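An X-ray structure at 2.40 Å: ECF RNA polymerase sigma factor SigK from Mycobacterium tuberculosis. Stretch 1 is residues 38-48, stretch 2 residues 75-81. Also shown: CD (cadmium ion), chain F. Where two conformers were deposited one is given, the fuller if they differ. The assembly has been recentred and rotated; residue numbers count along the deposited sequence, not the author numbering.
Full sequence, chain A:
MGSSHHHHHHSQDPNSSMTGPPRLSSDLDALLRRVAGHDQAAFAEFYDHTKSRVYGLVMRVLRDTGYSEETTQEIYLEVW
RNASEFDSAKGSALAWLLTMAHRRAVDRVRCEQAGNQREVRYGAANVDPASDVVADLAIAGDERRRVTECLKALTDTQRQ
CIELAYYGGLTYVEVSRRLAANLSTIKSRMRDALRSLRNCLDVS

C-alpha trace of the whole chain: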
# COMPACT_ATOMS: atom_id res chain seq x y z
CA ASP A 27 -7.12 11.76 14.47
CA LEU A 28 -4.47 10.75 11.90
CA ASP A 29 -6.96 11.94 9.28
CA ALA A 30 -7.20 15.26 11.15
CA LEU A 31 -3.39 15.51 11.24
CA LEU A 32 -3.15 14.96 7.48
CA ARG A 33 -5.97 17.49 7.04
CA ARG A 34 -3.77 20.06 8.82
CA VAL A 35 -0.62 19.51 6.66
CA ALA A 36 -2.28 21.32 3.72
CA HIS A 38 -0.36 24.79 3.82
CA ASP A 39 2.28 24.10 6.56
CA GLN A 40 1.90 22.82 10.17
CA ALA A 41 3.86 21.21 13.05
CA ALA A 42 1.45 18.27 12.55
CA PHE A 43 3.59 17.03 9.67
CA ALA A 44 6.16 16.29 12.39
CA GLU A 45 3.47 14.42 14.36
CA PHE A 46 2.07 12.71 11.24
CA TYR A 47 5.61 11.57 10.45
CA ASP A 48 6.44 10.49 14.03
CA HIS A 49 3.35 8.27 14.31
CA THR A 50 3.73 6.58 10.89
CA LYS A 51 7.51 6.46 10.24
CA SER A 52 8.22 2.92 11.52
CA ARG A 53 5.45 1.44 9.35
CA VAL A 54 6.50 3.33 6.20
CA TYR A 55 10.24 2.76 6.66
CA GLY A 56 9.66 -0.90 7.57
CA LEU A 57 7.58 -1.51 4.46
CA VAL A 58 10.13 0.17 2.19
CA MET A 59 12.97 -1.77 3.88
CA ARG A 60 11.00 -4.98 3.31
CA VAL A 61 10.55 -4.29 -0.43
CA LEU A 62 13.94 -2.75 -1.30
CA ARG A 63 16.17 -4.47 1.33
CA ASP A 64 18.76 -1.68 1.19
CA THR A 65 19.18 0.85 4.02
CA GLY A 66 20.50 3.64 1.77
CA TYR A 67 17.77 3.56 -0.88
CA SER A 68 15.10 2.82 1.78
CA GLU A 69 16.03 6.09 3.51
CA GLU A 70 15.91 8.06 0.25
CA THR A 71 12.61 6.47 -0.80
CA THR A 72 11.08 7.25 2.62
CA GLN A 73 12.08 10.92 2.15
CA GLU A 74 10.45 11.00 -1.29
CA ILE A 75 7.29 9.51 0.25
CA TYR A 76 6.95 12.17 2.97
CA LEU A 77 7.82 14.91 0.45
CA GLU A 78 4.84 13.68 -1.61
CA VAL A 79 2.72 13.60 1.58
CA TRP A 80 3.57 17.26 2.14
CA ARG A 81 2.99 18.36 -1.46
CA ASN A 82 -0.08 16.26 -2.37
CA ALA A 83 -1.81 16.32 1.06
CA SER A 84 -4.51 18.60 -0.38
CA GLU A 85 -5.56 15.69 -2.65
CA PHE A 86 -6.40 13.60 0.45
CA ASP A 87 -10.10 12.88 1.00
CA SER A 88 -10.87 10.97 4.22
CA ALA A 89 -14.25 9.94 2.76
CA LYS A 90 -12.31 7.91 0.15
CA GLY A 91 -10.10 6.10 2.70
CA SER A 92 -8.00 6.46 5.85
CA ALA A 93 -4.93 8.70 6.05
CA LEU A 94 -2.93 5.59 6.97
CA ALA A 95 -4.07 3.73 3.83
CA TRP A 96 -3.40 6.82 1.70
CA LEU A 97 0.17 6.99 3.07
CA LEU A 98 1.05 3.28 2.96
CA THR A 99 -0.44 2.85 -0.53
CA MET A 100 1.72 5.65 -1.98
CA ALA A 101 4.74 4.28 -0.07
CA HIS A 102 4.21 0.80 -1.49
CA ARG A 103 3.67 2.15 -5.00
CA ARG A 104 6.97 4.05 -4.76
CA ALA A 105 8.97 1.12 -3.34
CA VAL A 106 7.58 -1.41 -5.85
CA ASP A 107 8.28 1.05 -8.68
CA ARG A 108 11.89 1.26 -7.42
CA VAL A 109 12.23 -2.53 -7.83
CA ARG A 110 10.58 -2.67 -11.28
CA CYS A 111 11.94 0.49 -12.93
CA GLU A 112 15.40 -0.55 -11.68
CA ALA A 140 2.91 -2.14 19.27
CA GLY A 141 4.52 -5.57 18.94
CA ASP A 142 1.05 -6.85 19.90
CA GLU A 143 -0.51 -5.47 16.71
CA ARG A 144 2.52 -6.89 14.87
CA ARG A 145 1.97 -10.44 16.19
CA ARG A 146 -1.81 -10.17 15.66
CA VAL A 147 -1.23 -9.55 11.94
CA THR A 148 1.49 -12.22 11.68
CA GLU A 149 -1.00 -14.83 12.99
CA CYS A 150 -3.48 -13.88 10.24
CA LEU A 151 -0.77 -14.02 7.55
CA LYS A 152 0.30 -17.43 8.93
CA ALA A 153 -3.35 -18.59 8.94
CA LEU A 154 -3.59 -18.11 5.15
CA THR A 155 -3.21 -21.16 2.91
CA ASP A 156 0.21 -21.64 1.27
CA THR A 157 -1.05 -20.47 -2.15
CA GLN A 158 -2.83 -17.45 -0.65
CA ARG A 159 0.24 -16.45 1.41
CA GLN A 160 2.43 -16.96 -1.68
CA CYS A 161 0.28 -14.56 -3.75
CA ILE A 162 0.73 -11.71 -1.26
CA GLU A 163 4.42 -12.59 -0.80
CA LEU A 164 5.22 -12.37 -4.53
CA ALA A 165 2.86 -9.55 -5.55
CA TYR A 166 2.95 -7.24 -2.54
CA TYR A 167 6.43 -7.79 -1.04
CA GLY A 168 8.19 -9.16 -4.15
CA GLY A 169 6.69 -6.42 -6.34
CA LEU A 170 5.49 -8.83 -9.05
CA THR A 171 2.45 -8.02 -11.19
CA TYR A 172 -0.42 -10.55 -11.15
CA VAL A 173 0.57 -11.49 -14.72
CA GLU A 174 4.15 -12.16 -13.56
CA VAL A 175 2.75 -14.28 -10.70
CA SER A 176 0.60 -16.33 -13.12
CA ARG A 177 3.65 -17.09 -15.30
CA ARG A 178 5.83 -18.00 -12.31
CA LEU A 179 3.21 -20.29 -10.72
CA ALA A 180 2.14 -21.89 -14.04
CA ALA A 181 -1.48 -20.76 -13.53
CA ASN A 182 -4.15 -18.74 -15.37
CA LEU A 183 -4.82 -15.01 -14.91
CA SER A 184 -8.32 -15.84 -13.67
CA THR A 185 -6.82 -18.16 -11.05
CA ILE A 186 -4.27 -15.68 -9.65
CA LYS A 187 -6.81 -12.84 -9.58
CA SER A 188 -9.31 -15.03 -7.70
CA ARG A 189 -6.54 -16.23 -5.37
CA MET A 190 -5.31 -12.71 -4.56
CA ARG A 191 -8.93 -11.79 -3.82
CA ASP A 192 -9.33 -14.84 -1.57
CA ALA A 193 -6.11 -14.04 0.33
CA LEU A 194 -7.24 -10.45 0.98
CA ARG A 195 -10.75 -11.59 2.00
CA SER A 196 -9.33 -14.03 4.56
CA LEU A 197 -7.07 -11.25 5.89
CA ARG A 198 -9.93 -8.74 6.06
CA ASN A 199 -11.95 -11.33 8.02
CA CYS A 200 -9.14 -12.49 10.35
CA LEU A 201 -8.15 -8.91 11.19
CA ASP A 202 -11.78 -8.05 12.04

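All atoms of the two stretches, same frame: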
# COMPACT_ATOMS: atom_id res chain seq x y z
N HIS A 38 -1.78 24.51 3.80
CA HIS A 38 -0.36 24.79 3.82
C HIS A 38 0.21 24.33 5.17
O HIS A 38 -0.54 23.83 6.02
CB HIS A 38 -0.12 26.28 3.57
CG HIS A 38 1.01 26.58 2.64
ND1 HIS A 38 2.32 26.70 3.07
CD2 HIS A 38 1.04 26.79 1.30
CE1 HIS A 38 3.10 26.97 2.04
NE2 HIS A 38 2.35 27.03 0.95
N ASP A 39 1.52 24.53 5.36
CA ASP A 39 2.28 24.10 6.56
C ASP A 39 1.64 23.93 7.96
O ASP A 39 0.61 24.52 8.28
CB ASP A 39 3.52 24.99 6.72
CG ASP A 39 3.19 26.48 6.74
OD1 ASP A 39 3.31 27.11 7.81
OD2 ASP A 39 2.80 27.01 5.67
N GLN A 40 2.32 23.13 8.79
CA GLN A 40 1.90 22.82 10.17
C GLN A 40 3.01 22.03 10.89
O GLN A 40 3.84 21.39 10.25
CB GLN A 40 0.59 22.02 10.16
CG GLN A 40 -0.05 21.75 11.52
CD GLN A 40 -0.62 22.97 12.23
OE1 GLN A 40 -0.91 22.90 13.43
NE2 GLN A 40 -0.82 24.07 11.51
N ALA A 41 3.00 22.07 12.22
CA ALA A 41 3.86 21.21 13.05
C ALA A 41 3.23 19.82 13.25
O ALA A 41 3.71 19.02 14.06
CB ALA A 41 4.12 21.86 14.40
N ALA A 42 2.17 19.53 12.49
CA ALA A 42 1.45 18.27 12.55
C ALA A 42 2.07 17.29 11.57
O ALA A 42 1.91 16.09 11.71
CB ALA A 42 -0.02 18.49 12.22
N PHE A 43 2.76 17.83 10.57
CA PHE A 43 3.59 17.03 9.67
C PHE A 43 4.64 16.26 10.47
O PHE A 43 4.91 15.09 10.19
CB PHE A 43 4.25 17.93 8.62
CG PHE A 43 5.03 17.18 7.58
CD1 PHE A 43 6.40 17.37 7.44
CD2 PHE A 43 4.39 16.28 6.73
CE1 PHE A 43 7.11 16.69 6.47
CE2 PHE A 43 5.10 15.59 5.77
CZ PHE A 43 6.47 15.80 5.64
N ALA A 44 5.23 16.93 11.46
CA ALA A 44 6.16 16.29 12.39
C ALA A 44 5.48 15.17 13.18
O ALA A 44 6.06 14.11 13.39
CB ALA A 44 6.75 17.31 13.34
N GLU A 45 4.24 15.41 13.61
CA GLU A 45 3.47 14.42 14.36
C GLU A 45 2.94 13.31 13.45
O GLU A 45 2.95 12.14 13.84
CB GLU A 45 2.32 15.09 15.12
CG GLU A 45 1.52 14.12 15.99
CD GLU A 45 0.96 14.77 17.25
OE1 GLU A 45 1.76 15.31 18.05
OE2 GLU A 45 -0.27 14.72 17.44
N PHE A 46 2.49 13.68 12.25
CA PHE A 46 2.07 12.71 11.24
C PHE A 46 3.22 11.77 10.90
O PHE A 46 3.03 10.56 10.79
CB PHE A 46 1.58 13.42 9.98
CG PHE A 46 1.04 12.50 8.92
CD1 PHE A 46 -0.29 12.09 8.96
CD2 PHE A 46 1.84 12.04 7.89
CE1 PHE A 46 -0.80 11.24 7.99
CE2 PHE A 46 1.34 11.18 6.92
CZ PHE A 46 0.01 10.79 6.97
N TYR A 47 4.40 12.35 10.72
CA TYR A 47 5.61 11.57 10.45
C TYR A 47 5.97 10.67 11.63
O TYR A 47 6.18 9.47 11.45
CB TYR A 47 6.79 12.50 10.12
CG TYR A 47 8.10 11.76 10.05
CD1 TYR A 47 8.38 10.90 8.99
CD2 TYR A 47 9.05 11.88 11.07
CE1 TYR A 47 9.58 10.21 8.93
CE2 TYR A 47 10.24 11.19 11.01
CZ TYR A 47 10.50 10.35 9.95
OH TYR A 47 11.68 9.66 9.88
N ASP A 48 6.04 11.24 12.83
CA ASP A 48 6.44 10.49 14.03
C ASP A 48 5.58 9.25 14.30
O ASP A 48 6.09 8.23 14.76
CB ASP A 48 6.41 11.40 15.28
CG ASP A 48 7.69 12.19 15.47
OD1 ASP A 48 8.75 11.79 14.93
OD2 ASP A 48 7.65 13.22 16.18
N ILE A 75 8.66 9.81 -0.15
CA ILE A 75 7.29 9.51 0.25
C ILE A 75 6.70 10.65 1.08
O ILE A 75 5.62 11.14 0.78
CB ILE A 75 7.19 8.18 1.03
CG1 ILE A 75 7.50 7.01 0.09
CG2 ILE A 75 5.80 7.99 1.62
CD1 ILE A 75 7.89 5.72 0.78
N TYR A 76 7.43 11.09 2.11
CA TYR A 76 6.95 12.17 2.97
C TYR A 76 7.01 13.55 2.30
O TYR A 76 6.27 14.46 2.70
CB TYR A 76 7.68 12.17 4.32
CG TYR A 76 7.21 11.05 5.21
CD1 TYR A 76 7.97 9.90 5.38
CD2 TYR A 76 5.98 11.13 5.86
CE1 TYR A 76 7.53 8.86 6.19
CE2 TYR A 76 5.53 10.10 6.66
CZ TYR A 76 6.30 8.97 6.83
OH TYR A 76 5.86 7.95 7.63
N LEU A 77 7.86 13.70 1.29
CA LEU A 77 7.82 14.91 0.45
C LEU A 77 6.52 14.93 -0.35
O LEU A 77 5.88 15.96 -0.45
CB LEU A 77 9.04 14.99 -0.48
CG LEU A 77 9.36 16.30 -1.22
CD1 LEU A 77 8.38 16.59 -2.35
CD2 LEU A 77 9.44 17.50 -0.27
N GLU A 78 6.12 13.77 -0.90
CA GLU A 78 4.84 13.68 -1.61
C GLU A 78 3.65 13.88 -0.66
O GLU A 78 2.66 14.49 -1.04
CB GLU A 78 4.69 12.35 -2.35
CG GLU A 78 3.38 12.26 -3.15
CD GLU A 78 3.25 11.03 -4.02
OE1 GLU A 78 2.17 10.84 -4.61
OE2 GLU A 78 4.21 10.23 -4.11
N VAL A 79 3.75 13.36 0.56
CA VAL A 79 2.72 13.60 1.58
C VAL A 79 2.51 15.10 1.71
O VAL A 79 1.39 15.59 1.56
CB VAL A 79 3.10 13.02 2.96
CG1 VAL A 79 2.10 13.46 4.03
CG2 VAL A 79 3.16 11.50 2.91
N TRP A 80 3.60 15.81 1.98
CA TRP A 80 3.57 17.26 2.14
C TRP A 80 2.96 17.99 0.95
O TRP A 80 2.11 18.87 1.12
CB TRP A 80 5.00 17.77 2.35
CG TRP A 80 5.10 19.24 2.54
CD1 TRP A 80 5.43 20.18 1.61
CD2 TRP A 80 4.86 19.96 3.76
NE1 TRP A 80 5.42 21.43 2.16
CE2 TRP A 80 5.08 21.32 3.49
CE3 TRP A 80 4.49 19.57 5.05
CZ2 TRP A 80 4.93 22.31 4.46
CZ3 TRP A 80 4.35 20.54 6.02
CH2 TRP A 80 4.57 21.90 5.72
N ARG A 81 3.38 17.63 -0.26
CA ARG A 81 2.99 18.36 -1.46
C ARG A 81 1.57 18.03 -1.91
O ARG A 81 0.80 18.93 -2.25
CB ARG A 81 3.99 18.11 -2.60
CG ARG A 81 4.29 19.35 -3.42
CD ARG A 81 5.39 19.11 -4.44
NE ARG A 81 6.17 20.32 -4.71
CZ ARG A 81 7.23 20.71 -4.02
NH1 ARG A 81 7.69 20.01 -2.98
NH2 ARG A 81 7.86 21.83 -4.37
CD CD F . 2.94 8.97 -6.20
O HOH W 1 2.93 10.27 -8.63

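How does Y76 meet the first stretch? Its CA-to-CB bond points toward that stretch, and its ring offers one face to the edge of Y47: the planes stand at 83°, with Y47 CD1 3.6 Å from Y76 CE1. F46 lies near the plane of the same ring, its CE2 4.3 Å from Y76 CE2. The backbone takes part too, since F43 CZ comes within 3.2 Å of Y76 O, which also accepts the helical hydrogen bond from W80 N.

What does E78 do, if it does not touch stretch 1? Out of reach of the contact, it binds the cadmium ion through both carboxylate oxygens, with OE1 2.6 Å and OE2 2.8 Å from CD.

Why can a side chain as small as V79 matter here? It points toward stretch 1, and its CG1 packs against two rings, 3.8 Å from F46 CE2 and 4.1 Å from F43 CE2.

How does W80 reach so far? Its CA-to-CB bond points sideways, but the long indole comes nearer. Its edge meets the face of F43, CE3 lying 3.5 Å from F43 CG, with planes at 66°. Farther out, W80 CH2 lies 3.3 Å from D39 CA, in the poorly ordered loop before the helix. No hydrogen bond joins the stretches; the contact is essentially apolar packing.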